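Local atomic coordinates of putative hexose oxidase (PDB entry 5AWV), a protein that binds FAD covalently and probably oxidises a sugar of glycopeptide antibiotics such as teicoplanin. Residues Asp411-Ala416 against Lys496-Arg501. Residues are numbered along the deposited sequence; the frame is centred on the assembly and turned at random.
Sequences DPAATA and KGNHPR
Asn498 reaches across to the loop 411-416 and, through the single amide nitrogen ND2, joins two of its carbonyls, illustrating how one buried side-chain amide can bond to two carbonyls of a segment with few regular backbone bonds of its own. Its CG lies anti to the carbonyl carbon and beside the backbone N (chi1 -65°), with CB directed toward the loop. The straighter bond runs from ND2 to Pro412 O, 2.9 Å long with an N-H...O angle of 165°, and this oxygen lies nearly in the amide plane. In the second, from ND2 to Ala416 O at 3.1 Å, ND2 sits above the plane of that carbonyl, not on a lone pair. Thr415 O also comes within 3.1 Å of ND2, but at an angle unsuited to bonding. The other amide atom, OD1, rests against the backbone of Ala413, 3.5 Å from its CA.

A second link passes through water. The extended side chain of Arg501 points NH1 at a water 2.9 Å away, in the guanidinium plane, and the water in turn donates to Ala413 O at 2.7 Å. Trp211 serves both partners, its NE1 bonding to Ala413 O and its ring forming a cation-pi contact with Arg501.

Within the loop, Asp411 OD1 accepts from Ala413 N at 2.8 Å, on the anti side of the carboxylate, which makes an Asx turn. The side chain of Thr415 lies about 13 Å from the bound FAD.

The contact thus fastens the connection between strands 395-402 and 424-432 to the berberine-like region, at the junction of its helices 490-495 and 499-509.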
loop_
_atom_site.group_PDB
_atom_site.type_symbol
_atom_site.label_atom_id
_atom_site.label_comp_id
_atom_site.label_asym_id
_atom_site.label_seq_id
_atom_site.Cartn_x
_atom_site.Cartn_y
_atom_site.Cartn_z
ATOM N N ASP A 411 4.325 17.555 -12.041
ATOM C CA ASP A 411 4.783 18.648 -11.239
ATOM C C ASP A 411 4.652 18.275 -9.747
ATOM O O ASP A 411 3.663 17.674 -9.357
ATOM C CB ASP A 411 3.881 19.834 -11.496
ATOM C CG ASP A 411 4.327 21.055 -10.754
ATOM O OD1 ASP A 411 3.924 21.238 -9.603
ATOM O OD2 ASP A 411 5.170 21.808 -11.325
ATOM N N PRO A 412 5.597 18.641 -8.906
ATOM C CA PRO A 412 5.554 18.343 -7.499
ATOM C C PRO A 412 4.294 18.736 -6.745
ATOM O O PRO A 412 3.980 18.094 -5.762
ATOM C CB PRO A 412 6.751 19.095 -6.925
ATOM C CG PRO A 412 7.510 19.606 -8.037
ATOM C CD PRO A 412 6.867 19.290 -9.316
ATOM N N ALA A 413 3.576 19.792 -7.189
ATOM C CA ALA A 413 2.334 20.243 -6.553
ATOM C C ALA A 413 1.044 19.679 -7.174
ATOM O O ALA A 413 -0.029 19.885 -6.588
ATOM C CB ALA A 413 2.260 21.800 -6.602
ATOM N N ALA A 414 1.154 19.000 -8.319
ATOM C CA ALA A 414 0.010 18.434 -9.055
ATOM C C ALA A 414 -0.606 17.294 -8.396
ATOM O O ALA A 414 -1.786 16.987 -8.670
ATOM C CB ALA A 414 0.346 18.116 -10.516
ATOM N N THR A 415 0.157 16.650 -7.509
ATOM C CA THR A 415 -0.390 15.663 -6.592
ATOM C C THR A 415 0.164 15.934 -5.249
ATOM O O THR A 415 1.005 16.801 -5.091
ATOM C CB THR A 415 -0.060 14.177 -6.973
ATOM O OG1 THR A 415 1.341 13.913 -6.761
ATOM C CG2 THR A 415 -0.456 13.902 -8.390
ATOM N N ALA A 416 -0.273 15.175 -4.256
ATOM C CA ALA A 416 0.231 15.350 -2.892
ATOM C C ALA A 416 1.658 14.721 -2.696
ATOM O O ALA A 416 2.344 15.034 -1.696
ATOM C CB ALA A 416 -0.748 14.845 -1.860
ATOM N N LYS A 496 6.966 18.037 1.926
ATOM C CA LYS A 496 7.664 19.209 1.474
ATOM C C LYS A 496 6.714 20.387 1.341
ATOM O O LYS A 496 5.917 20.627 2.281
ATOM C CB LYS A 496 8.506 18.882 0.215
ATOM C CG LYS A 496 9.549 17.760 0.350
ATOM C CD LYS A 496 10.335 17.533 -0.931
ATOM C CE LYS A 496 11.145 18.774 -1.340
ATOM N NZ LYS A 496 11.740 18.605 -2.645
ATOM N N GLY A 497 6.714 21.010 0.181
ATOM C CA GLY A 497 5.932 22.214 -0.138
ATOM C C GLY A 497 4.437 21.917 -0.284
ATOM O O GLY A 497 3.674 22.848 -0.318
ATOM N N ASN A 498 3.984 20.631 -0.231
ATOM C CA ASN A 498 2.573 20.294 -0.211
ATOM C C ASN A 498 1.941 20.328 1.189
ATOM O O ASN A 498 0.719 20.198 1.312
ATOM C CB ASN A 498 2.324 18.918 -0.909
ATOM C CG ASN A 498 2.663 18.942 -2.397
ATOM O OD1 ASN A 498 2.593 19.997 -3.027
ATOM N ND2 ASN A 498 3.032 17.763 -2.989
ATOM N N HIS A 499 2.742 20.453 2.269
ATOM C CA HIS A 499 2.199 20.352 3.537
ATOM C C HIS A 499 1.115 21.490 3.812
ATOM O O HIS A 499 0.060 21.225 4.419
ATOM C CB HIS A 499 3.255 20.380 4.601
ATOM C CG HIS A 499 2.685 20.229 5.941
ATOM N ND1 HIS A 499 2.808 21.191 6.934
ATOM C CD2 HIS A 499 1.988 19.225 6.475
ATOM C CE1 HIS A 499 2.169 20.773 8.008
ATOM N NE2 HIS A 499 1.700 19.566 7.760
ATOM N N PRO A 500 1.405 22.722 3.362
ATOM C CA PRO A 500 0.445 23.804 3.650
ATOM C C PRO A 500 -0.914 23.523 3.045
ATOM O O PRO A 500 -1.909 23.677 3.721
ATOM C CB PRO A 500 1.132 25.085 3.080
ATOM C CG PRO A 500 2.603 24.745 3.148
ATOM C CD PRO A 500 2.695 23.234 2.893
ATOM N N ARG A 501 -0.972 23.127 1.789
ATOM C CA ARG A 501 -2.242 22.751 1.196
ATOM C C ARG A 501 -2.900 21.549 1.860
ATOM O O ARG A 501 -4.113 21.575 2.126
ATOM C CB ARG A 501 -2.089 22.513 -0.274
ATOM C CG ARG A 501 -3.457 22.282 -0.926
ATOM C CD ARG A 501 -3.281 22.215 -2.402
ATOM N NE ARG A 501 -4.578 22.039 -3.016
ATOM C CZ ARG A 501 -4.753 21.698 -4.261
ATOM N NH1 ARG A 501 -3.728 21.495 -5.080
ATOM N NH2 ARG A 501 -5.980 21.593 -4.689
HETATM O O HOH W 1 -0.897 21.890 -4.925
#